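Local coordinates for pyridine nucleotide-disulfide oxidoreductase-like protein (Myceliophthora thermophila, PDB 5MQ6) that uses FAD and NADPH to insert one oxygen atom beside the carbonyl of ketones, particularly bulky polycyclic ones, giving esters or lactones, at residues G89-A94 with W171-K176; S138-L143 with G157-E162; E144-I149 with A164-T169. All coordinates share one frame; numbering follows the deposited sequence.

Contact 1: residues G89-A94 with W171-K176. With FAD (flavin-adenine dinucleotide), chain B.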
# COMPACT_ATOMS: atom_id res chain seq x y z
N GLY A 89 -9.87 2.60 -3.50
CA GLY A 89 -10.18 1.38 -4.21
C GLY A 89 -11.62 0.95 -4.21
O GLY A 89 -12.18 0.67 -5.24
N GLY A 90 -12.21 0.84 -3.04
CA GLY A 90 -13.60 0.51 -2.97
C GLY A 90 -14.51 1.55 -3.59
O GLY A 90 -15.54 1.21 -4.19
N LEU A 91 -14.15 2.82 -3.41
CA LEU A 91 -14.89 3.86 -4.12
C LEU A 91 -14.87 3.67 -5.64
O LEU A 91 -15.90 3.84 -6.28
CB LEU A 91 -14.40 5.24 -3.75
CG LEU A 91 -14.72 5.72 -2.33
CD1 LEU A 91 -13.83 6.92 -2.07
CD2 LEU A 91 -16.20 6.05 -2.23
N LEU A 92 -13.69 3.40 -6.21
CA LEU A 92 -13.61 3.10 -7.63
C LEU A 92 -14.47 1.94 -8.03
O LEU A 92 -15.14 1.98 -9.09
CB LEU A 92 -12.17 2.82 -8.01
CG LEU A 92 -11.43 4.08 -8.32
CD1 LEU A 92 -9.88 3.77 -8.36
CD2 LEU A 92 -11.95 4.66 -9.69
N TYR A 93 -14.53 0.92 -7.23
CA TYR A 93 -15.43 -0.21 -7.59
C TYR A 93 -16.89 0.29 -7.60
O TYR A 93 -17.69 -0.03 -8.51
CB TYR A 93 -15.41 -1.31 -6.51
CG TYR A 93 -14.43 -2.48 -6.56
CD1 TYR A 93 -14.18 -3.22 -7.72
CD2 TYR A 93 -13.87 -2.92 -5.37
CE1 TYR A 93 -13.34 -4.30 -7.71
CE2 TYR A 93 -13.08 -4.05 -5.31
CZ TYR A 93 -12.83 -4.77 -6.47
OH TYR A 93 -12.06 -5.86 -6.30
N ALA A 94 -17.24 1.08 -6.58
CA ALA A 94 -18.62 1.54 -6.44
C ALA A 94 -19.02 2.45 -7.59
O ALA A 94 -20.09 2.26 -8.25
CB ALA A 94 -18.81 2.29 -5.13
N TRP A 171 -21.48 10.22 -6.04
CA TRP A 171 -22.17 9.00 -6.49
C TRP A 171 -23.13 8.47 -5.49
O TRP A 171 -23.55 7.32 -5.60
CB TRP A 171 -21.17 7.92 -6.97
CG TRP A 171 -20.66 8.20 -8.34
CD1 TRP A 171 -21.16 7.72 -9.47
CD2 TRP A 171 -19.53 9.03 -8.73
NE1 TRP A 171 -20.44 8.15 -10.54
CE2 TRP A 171 -19.45 8.97 -10.12
CE3 TRP A 171 -18.64 9.82 -8.05
CZ2 TRP A 171 -18.47 9.64 -10.87
CZ3 TRP A 171 -17.59 10.51 -8.79
CH2 TRP A 171 -17.55 10.44 -10.16
N LYS A 172 -23.51 9.30 -4.51
CA LYS A 172 -24.53 9.00 -3.54
C LYS A 172 -24.31 7.73 -2.81
O LYS A 172 -25.14 6.88 -2.71
CB LYS A 172 -25.90 9.07 -4.24
CG LYS A 172 -25.96 10.40 -5.02
CD LYS A 172 -27.31 10.79 -5.57
CE LYS A 172 -27.68 9.87 -6.73
NZ LYS A 172 -26.86 9.98 -7.96
N LEU A 173 -23.16 7.66 -2.19
CA LEU A 173 -22.75 6.47 -1.49
C LEU A 173 -22.90 6.56 -0.02
O LEU A 173 -22.68 5.57 0.66
CB LEU A 173 -21.29 6.13 -1.89
CG LEU A 173 -21.03 5.90 -3.35
CD1 LEU A 173 -19.55 5.59 -3.61
CD2 LEU A 173 -21.79 4.70 -3.76
N HIS A 174 -23.26 7.72 0.52
CA HIS A 174 -23.31 7.87 1.96
C HIS A 174 -24.22 6.94 2.71
O HIS A 174 -23.96 6.61 3.84
CB HIS A 174 -23.62 9.31 2.36
CG HIS A 174 -22.49 10.24 2.06
ND1 HIS A 174 -21.34 10.28 2.82
CD2 HIS A 174 -22.28 11.07 1.02
CE1 HIS A 174 -20.51 11.19 2.32
NE2 HIS A 174 -21.04 11.65 1.21
N ASP A 175 -25.32 6.57 2.11
CA ASP A 175 -26.30 5.68 2.74
C ASP A 175 -26.04 4.27 2.24
O ASP A 175 -26.93 3.47 2.32
CB ASP A 175 -27.69 6.12 2.23
CG ASP A 175 -27.73 6.16 0.64
OD1 ASP A 175 -26.65 6.43 -0.02
OD2 ASP A 175 -28.83 5.94 0.04
N LYS A 176 -24.88 3.96 1.66
CA LYS A 176 -24.56 2.58 1.25
C LYS A 176 -23.26 2.01 1.87
O LYS A 176 -22.58 1.16 1.30
CB LYS A 176 -24.50 2.62 -0.24
CG LYS A 176 -25.85 3.03 -0.89
CD LYS A 176 -25.69 3.05 -2.39
CE LYS A 176 -27.05 3.17 -3.12
NZ LYS A 176 -27.21 4.49 -3.61
PA FAD B . -7.04 1.32 1.69
O1A FAD B . -6.06 0.65 2.60
O2A FAD B . -6.95 2.80 1.40
O5B FAD B . -8.51 1.04 2.28
C5B FAD B . -8.88 -0.25 2.65
C4B FAD B . -9.77 -0.15 3.87
O4B FAD B . -10.30 -1.47 4.10
C3B FAD B . -9.09 0.28 5.17
O3B FAD B . -9.89 1.22 5.84
C2B FAD B . -9.01 -1.00 5.97
O2B FAD B . -9.04 -0.77 7.36
C1B FAD B . -10.24 -1.73 5.47
N9A FAD B . -10.19 -3.15 5.72
C8A FAD B . -9.18 -4.00 5.38
N7A FAD B . -9.50 -5.21 5.83
C5A FAD B . -10.67 -5.18 6.47
C6A FAD B . -11.53 -6.19 7.13
N6A FAD B . -11.24 -7.46 7.27
N1A FAD B . -12.66 -5.70 7.56
C2A FAD B . -13.01 -4.40 7.48
N3A FAD B . -12.33 -3.42 6.92
C4A FAD B . -11.11 -3.80 6.42
N1 FAD B . 0.14 4.96 -2.61
C2 FAD B . 0.39 5.70 -3.75
O2 FAD B . 0.24 5.20 -4.86
N3 FAD B . 0.79 6.97 -3.66
C4 FAD B . 0.96 7.54 -2.45
O4 FAD B . 1.32 8.71 -2.44
C4X FAD B . 0.73 6.84 -1.18
N5 FAD B . 0.92 7.38 0.07
C5X FAD B . 0.66 6.60 1.16
C6 FAD B . 0.86 7.14 2.52
C7 FAD B . 0.56 6.21 3.63
C7M FAD B . 0.73 6.66 5.06
C8 FAD B . 0.11 4.81 3.41
C8M FAD B . -0.21 3.84 4.55
C9 FAD B . -0.06 4.34 2.12
C9A FAD B . 0.20 5.17 1.00
N10 FAD B . 0.04 4.63 -0.29
C10 FAD B . 0.27 5.46 -1.38
C1' FAD B . -0.48 3.26 -0.52
C2' FAD B . -2.05 3.36 -0.32
O2' FAD B . -2.47 2.35 0.61
C3' FAD B . -2.88 3.28 -1.65
O3' FAD B . -2.49 4.35 -2.51
C4' FAD B . -4.41 3.47 -1.54
O4' FAD B . -4.86 4.54 -0.60
C5' FAD B . -5.08 2.12 -1.20
O5' FAD B . -6.50 2.25 -1.51
P FAD B . -7.36 0.93 -1.12
O1P FAD B . -8.84 1.43 -1.06
O2P FAD B . -6.87 -0.18 -2.07
O3P FAD B . -6.80 0.46 0.36

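Contact 2: residues S138-L143 with G157-E162. With FAD (flavin-adenine dinucleotide), chain B.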
# COMPACT_ATOMS: atom_id res chain seq x y z
N SER A 138 -1.95 12.78 -10.89
CA SER A 138 -1.80 11.39 -11.29
C SER A 138 -2.43 10.42 -10.32
O SER A 138 -2.88 9.35 -10.73
CB SER A 138 -0.29 11.11 -11.50
OG SER A 138 0.11 11.83 -12.73
N TYR A 139 -2.50 10.81 -9.05
CA TYR A 139 -2.90 9.94 -7.96
C TYR A 139 -4.37 10.03 -7.59
O TYR A 139 -5.03 9.01 -7.47
CB TYR A 139 -2.05 10.20 -6.73
CG TYR A 139 -2.47 9.32 -5.59
CD1 TYR A 139 -2.17 7.97 -5.59
CD2 TYR A 139 -3.13 9.85 -4.50
CE1 TYR A 139 -2.58 7.14 -4.53
CE2 TYR A 139 -3.56 9.08 -3.45
CZ TYR A 139 -3.31 7.71 -3.47
OH TYR A 139 -3.74 6.94 -2.41
N MET A 140 -4.90 11.25 -7.41
CA MET A 140 -6.29 11.40 -6.98
C MET A 140 -7.24 10.80 -8.06
O MET A 140 -7.14 11.12 -9.21
CB MET A 140 -6.61 12.82 -6.66
CG MET A 140 -5.61 13.40 -5.62
SD MET A 140 -5.95 15.11 -5.16
CE MET A 140 -7.48 14.97 -4.23
N PRO A 141 -8.07 9.88 -7.70
CA PRO A 141 -8.98 9.31 -8.68
C PRO A 141 -10.06 10.21 -9.18
O PRO A 141 -10.54 11.08 -8.47
CB PRO A 141 -9.70 8.19 -7.94
CG PRO A 141 -9.21 8.19 -6.56
CD PRO A 141 -8.10 9.19 -6.40
N LEU A 142 -10.48 9.95 -10.41
CA LEU A 142 -11.72 10.53 -10.95
C LEU A 142 -11.68 12.04 -10.98
O LEU A 142 -12.71 12.70 -10.79
CB LEU A 142 -12.94 10.02 -10.18
CG LEU A 142 -13.17 8.48 -10.21
CD1 LEU A 142 -14.11 8.07 -9.04
CD2 LEU A 142 -13.70 8.05 -11.56
N LEU A 143 -10.51 12.58 -11.29
CA LEU A 143 -10.36 14.04 -11.38
C LEU A 143 -11.23 14.60 -12.49
O LEU A 143 -12.00 15.53 -12.29
CB LEU A 143 -8.86 14.44 -11.55
CG LEU A 143 -8.11 14.33 -10.22
CD1 LEU A 143 -6.68 14.86 -10.30
CD2 LEU A 143 -8.79 14.95 -9.00
N GLY A 157 -3.07 15.24 3.36
CA GLY A 157 -4.08 14.37 3.91
C GLY A 157 -5.47 14.91 3.78
O GLY A 157 -6.33 14.25 3.17
N PRO A 158 -5.73 16.10 4.35
CA PRO A 158 -7.06 16.67 4.35
C PRO A 158 -7.67 16.83 3.01
O PRO A 158 -8.84 16.56 2.85
CB PRO A 158 -6.84 18.04 5.00
CG PRO A 158 -5.77 17.72 6.03
CD PRO A 158 -4.83 16.82 5.28
N GLU A 159 -6.89 17.27 2.03
CA GLU A 159 -7.40 17.36 0.69
C GLU A 159 -7.75 15.95 0.13
O GLU A 159 -8.72 15.79 -0.65
CB GLU A 159 -6.36 18.03 -0.16
CG GLU A 159 -6.78 18.16 -1.57
CD GLU A 159 -5.87 19.02 -2.40
OE1 GLU A 159 -4.68 19.04 -2.03
OE2 GLU A 159 -6.38 19.59 -3.43
N LEU A 160 -6.97 14.96 0.54
CA LEU A 160 -7.17 13.59 0.10
C LEU A 160 -8.40 12.96 0.67
O LEU A 160 -9.16 12.27 -0.04
CB LEU A 160 -5.94 12.69 0.36
CG LEU A 160 -4.81 13.12 -0.57
CD1 LEU A 160 -3.47 12.63 -0.09
CD2 LEU A 160 -5.03 12.73 -1.96
N LEU A 161 -8.59 13.19 1.95
CA LEU A 161 -9.78 12.73 2.62
C LEU A 161 -11.06 13.44 2.09
O LEU A 161 -12.11 12.78 1.79
CB LEU A 161 -9.57 12.89 4.11
CG LEU A 161 -10.75 12.59 5.02
CD1 LEU A 161 -11.08 11.12 4.87
CD2 LEU A 161 -10.35 12.79 6.50
N GLU A 162 -10.97 14.75 1.91
CA GLU A 162 -12.09 15.48 1.39
C GLU A 162 -12.49 14.95 -0.02
O GLU A 162 -13.66 14.88 -0.37
CB GLU A 162 -11.80 16.99 1.43
CG GLU A 162 -12.71 17.86 0.56
CD GLU A 162 -12.20 19.31 0.48
OE1 GLU A 162 -11.72 19.79 -0.58
OE2 GLU A 162 -12.23 19.98 1.52
PA FAD B . -7.04 1.32 1.69
O1A FAD B . -6.06 0.65 2.60
O2A FAD B . -6.95 2.80 1.40
O5B FAD B . -8.51 1.04 2.28
C5B FAD B . -8.88 -0.25 2.65
C4B FAD B . -9.77 -0.15 3.87
O4B FAD B . -10.30 -1.47 4.10
C3B FAD B . -9.09 0.28 5.17
O3B FAD B . -9.89 1.22 5.84
C2B FAD B . -9.01 -1.00 5.97
O2B FAD B . -9.04 -0.77 7.36
C1B FAD B . -10.24 -1.73 5.47
N9A FAD B . -10.19 -3.15 5.72
C8A FAD B . -9.18 -4.00 5.38
N7A FAD B . -9.50 -5.21 5.83
C5A FAD B . -10.67 -5.18 6.47
C6A FAD B . -11.53 -6.19 7.13
N6A FAD B . -11.24 -7.46 7.27
N1A FAD B . -12.66 -5.70 7.56
C2A FAD B . -13.01 -4.40 7.48
N3A FAD B . -12.33 -3.42 6.92
C4A FAD B . -11.11 -3.80 6.42
N1 FAD B . 0.14 4.96 -2.61
C2 FAD B . 0.39 5.70 -3.75
O2 FAD B . 0.24 5.20 -4.86
N3 FAD B . 0.79 6.97 -3.66
C4 FAD B . 0.96 7.54 -2.45
O4 FAD B . 1.32 8.71 -2.44
C4X FAD B . 0.73 6.84 -1.18
N5 FAD B . 0.92 7.38 0.07
C5X FAD B . 0.66 6.60 1.16
C6 FAD B . 0.86 7.14 2.52
C7 FAD B . 0.56 6.21 3.63
C7M FAD B . 0.73 6.66 5.06
C8 FAD B . 0.11 4.81 3.41
C8M FAD B . -0.21 3.84 4.55
C9 FAD B . -0.06 4.34 2.12
C9A FAD B . 0.20 5.17 1.00
N10 FAD B . 0.04 4.63 -0.29
C10 FAD B . 0.27 5.46 -1.38
C1' FAD B . -0.48 3.26 -0.52
C2' FAD B . -2.05 3.36 -0.32
O2' FAD B . -2.47 2.35 0.61
C3' FAD B . -2.88 3.28 -1.65
O3' FAD B . -2.49 4.35 -2.51
C4' FAD B . -4.41 3.47 -1.54
O4' FAD B . -4.86 4.54 -0.60
C5' FAD B . -5.08 2.12 -1.20
O5' FAD B . -6.50 2.25 -1.51
P FAD B . -7.36 0.93 -1.12
O1P FAD B . -8.84 1.43 -1.06
O2P FAD B . -6.87 -0.18 -2.07
O3P FAD B . -6.80 0.46 0.36

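Contact 3: residues E144-I149 with A164-T169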
# COMPACT_ATOMS: atom_id res chain seq x y z
N GLU A 144 -11.15 14.00 -13.66
CA GLU A 144 -11.92 14.52 -14.76
C GLU A 144 -13.42 14.41 -14.46
O GLU A 144 -14.15 15.30 -14.82
CB GLU A 144 -11.61 13.82 -16.03
CG GLU A 144 -12.38 14.43 -17.22
CD GLU A 144 -11.97 13.84 -18.55
OE1 GLU A 144 -11.10 12.93 -18.63
OE2 GLU A 144 -12.57 14.26 -19.55
N GLU A 145 -13.85 13.34 -13.79
CA GLU A 145 -15.27 13.07 -13.57
C GLU A 145 -15.87 13.87 -12.44
O GLU A 145 -17.07 14.15 -12.42
CB GLU A 145 -15.53 11.60 -13.30
CG GLU A 145 -15.15 10.73 -14.46
CD GLU A 145 -13.66 10.30 -14.54
OE1 GLU A 145 -12.64 10.86 -14.00
OE2 GLU A 145 -13.51 9.36 -15.29
N THR A 146 -15.05 14.29 -11.49
CA THR A 146 -15.53 15.12 -10.44
C THR A 146 -15.37 16.61 -10.78
O THR A 146 -15.94 17.47 -10.09
CB THR A 146 -14.76 14.85 -9.18
OG1 THR A 146 -13.37 14.91 -9.47
CG2 THR A 146 -15.10 13.46 -8.61
N GLY A 147 -14.57 16.94 -11.79
CA GLY A 147 -14.14 18.33 -11.99
C GLY A 147 -13.21 18.99 -10.94
O GLY A 147 -12.95 20.14 -11.00
N TYR A 148 -12.66 18.24 -10.02
CA TYR A 148 -11.86 18.79 -8.95
C TYR A 148 -10.44 19.11 -9.44
O TYR A 148 -9.87 18.37 -10.26
CB TYR A 148 -11.77 17.83 -7.80
CG TYR A 148 -11.00 18.40 -6.65
CD1 TYR A 148 -11.47 19.54 -5.96
CD2 TYR A 148 -9.79 17.86 -6.26
CE1 TYR A 148 -10.77 20.09 -4.92
CE2 TYR A 148 -9.06 18.43 -5.19
CZ TYR A 148 -9.54 19.55 -4.55
OH TYR A 148 -8.84 20.11 -3.54
N ILE A 149 -9.91 20.24 -8.97
CA ILE A 149 -8.57 20.71 -9.35
C ILE A 149 -7.81 20.68 -8.05
O ILE A 149 -8.08 21.49 -7.19
CB ILE A 149 -8.56 22.16 -9.93
CG1 ILE A 149 -9.36 22.20 -11.19
CG2 ILE A 149 -7.16 22.65 -10.28
CD1 ILE A 149 -9.65 23.57 -11.76
N ALA A 164 -12.17 11.84 -1.19
CA ALA A 164 -12.91 10.63 -0.90
C ALA A 164 -14.40 10.94 -0.60
O ALA A 164 -15.32 10.31 -1.15
CB ALA A 164 -12.25 9.95 0.32
N TYR A 165 -14.61 11.94 0.25
CA TYR A 165 -15.97 12.47 0.53
C TYR A 165 -16.62 13.07 -0.67
O TYR A 165 -17.82 12.85 -0.89
CB TYR A 165 -16.01 13.41 1.76
CG TYR A 165 -16.12 12.54 2.93
CD1 TYR A 165 -15.04 11.77 3.38
CD2 TYR A 165 -17.37 12.38 3.60
CE1 TYR A 165 -15.15 10.90 4.50
CE2 TYR A 165 -17.48 11.53 4.72
CZ TYR A 165 -16.38 10.77 5.13
OH TYR A 165 -16.56 9.86 6.11
N ARG A 166 -15.84 13.76 -1.50
CA ARG A 166 -16.38 14.30 -2.73
C ARG A 166 -16.92 13.18 -3.62
O ARG A 166 -17.98 13.30 -4.30
CB ARG A 166 -15.33 15.13 -3.46
CG ARG A 166 -15.72 15.57 -4.86
CD ARG A 166 -14.71 16.55 -5.49
NE ARG A 166 -14.45 17.67 -4.61
CZ ARG A 166 -13.43 17.85 -3.77
NH1 ARG A 166 -12.39 17.01 -3.71
NH2 ARG A 166 -13.47 18.92 -2.97
N ILE A 167 -16.16 12.10 -3.71
CA ILE A 167 -16.57 10.98 -4.57
C ILE A 167 -17.83 10.35 -3.98
O ILE A 167 -18.80 10.13 -4.70
CB ILE A 167 -15.46 9.93 -4.76
CG1 ILE A 167 -14.33 10.56 -5.59
CG2 ILE A 167 -15.98 8.68 -5.51
CD1 ILE A 167 -13.01 9.90 -5.44
N ALA A 168 -17.81 10.06 -2.69
CA ALA A 168 -18.97 9.41 -2.10
C ALA A 168 -20.24 10.24 -2.24
O ALA A 168 -21.36 9.68 -2.46
CB ALA A 168 -18.70 9.13 -0.64
N THR A 169 -20.08 11.57 -2.17
CA THR A 169 -21.18 12.51 -2.36
C THR A 169 -21.67 12.49 -3.78
O THR A 169 -22.86 12.38 -4.03
CB THR A 169 -20.71 13.92 -2.01
OG1 THR A 169 -20.50 13.98 -0.58
CG2 THR A 169 -21.73 15.01 -2.44

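Contact 1: residues G89-A94 with W171-K176
L173 drives its CD1 methyl against helix 88-99, where L91 and A94 receive it. This helix follows strand 78-84 in the Rossmann-type fold that binds FAD, and G90 fits the last glycine of its GxGxxG pattern. The contact is small, buried and wholly apolar. L173 CD1 lies 3.7 Å from L91 CD2 and the same 3.7 Å from A94 CB, so one methyl touches two side chains a helical turn apart. The second branch follows behind, with L173 CD2 at 4.1 Å from A94 CB.

The torsions explain which branches meet. L173 keeps CG beside its backbone N, and its chi2 of 179° sets CD1 anti to CA, making it the far end of an extended side chain. L91 has a similar shape, but its CB does not point straight at the loop; the lateral methyl, CD2, does the touching. A94 contributes its one methyl directly, and the same residue also packs on I83 of strand 78-84.

The loop that presents L173 leaves helix 157-170 through a Schellman motif. K172, with positive phi, is its C-prime residue, and L173 N bonds back to A168 O. A type I turn from L173 to K176 follows, closed by K176 N on L173 O at 2.9 Å. K176 then folds back over the turn, where its NZ makes a weak bond of 3.3 Å to K172 O.

On the cofactor side, the start of the helix faces the pyrophosphate, and its dipole probably favours the negative charge there. G89 N donates to FAD O1P at 2.9 Å, with an N-H...O angle of 141°; a side-chain CB at G89 would run into that same oxygen.

Contact 2: residues S138-L143 with G157-E162
M140 lays its side chain across L160, joining the end of helix 136-139 to the first turns of helix 157-170 in the FAD-binding part of this Rossmann-type flavoprotein. These two residues bury the most surface here, and on L160 it is the CD2 methyl that does the touching. M140 CG sits 3.8 Å from L160 CD2. The thioether is bent at chi3 (69°), which swings CE back to the same methyl, 4.0 Å from L160 CD2. CE also rests on the helix backbone, 3.9 Å from E159 O, and beside the aliphatic stem of E159, whose carboxylate is hydrogen-bonded to the hydroxyl of Y148 and the backbone N of K151.

L160 CD2 has a second neighbour in Y139, the FAD-binding residue just before M140. The methyl meets the ring at its edge, near the ring plane, 4.2 Å from Y139 CE2. The flavin comes over one face instead: its pyrimidine portion is offset toward the rim, with FAD C2 3.4 Å from Y139 CE1. Cut back to an alanine here, the side chain would lose its phenol, and the ribityl O3' would probably be left without that partner, with a gap opened between L160 and the flavin.

CG of Y139 stands anti to the backbone N (chi1 179°), which carries the phenol across to the ribityl chain. W122 NE1 also bonds this hydroxyl, adding a protein partner to the cofactor one. In the plane of the ring, Y139 OH and FAD O3' share a hydrogen bond of 2.9 Å, in which either could be the donor.

Contact 3: residues E144-I149 with A164-T169
The guanidinium of R166 lies flat on the phenol ring of Y148, a cation-pi stack that ties helix 157-170 to the loop leaving helix 143-146, within the FAD-binding part of the fold. The two planes are only 4° apart and their centres 3.8 Å, so the groups are face to face rather than edge-on. The overlap is offset: R166 CZ stands 29° off the ring normal, closest to Y148 CD1 at 3.4 Å, while NH1 is the atom above the middle of the ring.

Although the flat ends are parallel, the side chains as wholes cross at about a right angle. R166 runs out extended from its helix and then turns at chi3 (-53°), laying the guanidinium over the ring. Before the bend, the extended part of the chain already puts R166 CD 4.0 Å from Y148 CB.

Both polar ends have further partners that should limit sliding of the stack. R166 NH2 makes a salt bridge with E162, NH1 bonds to H163 ND1, and the Y148 hydroxyl is hydrogen-bonded to E159; all three partners belong to the same helix as R166.

Beside the stack, nearer the R166 backbone, T146 closes the apolar part of the contact. Its CB touches R166 CD at 4.1 Å, and its methyl CG2 approaches I167 CG1 at 4.3 Å. The chain turns at G147, which has positive phi, and T146 OG1, bonded to the backbone carbonyls of L142 and L143, also receives a weak but nearly straight bond from Y148 N at 3.4 Å.

Overall arrangement
Helix 157-170 and the loop that follows it supply one side of every contact: the first turns serve contact 2, later turns contact 3, the loop contact 1. Contacts 2 and 3 have centres 8 Å apart and are joined by the hydrogen bond between E159 OE2 and Y148 OH, 2.5 Å long. Contacts 1 and 3 lie 11 Å apart centre to centre, with H174 NE2 probably bonded to T169 OG1 at 3.0 Å. L142 bridges the rest, packing on L92, W171 and I167. Contacts 1 and 2, 15 Å apart centre to centre, hold FAD at separate points, pyrophosphate and flavin-ribityl end; contact 3 stands back, the I167 side chain about 10 Å from the cofactor.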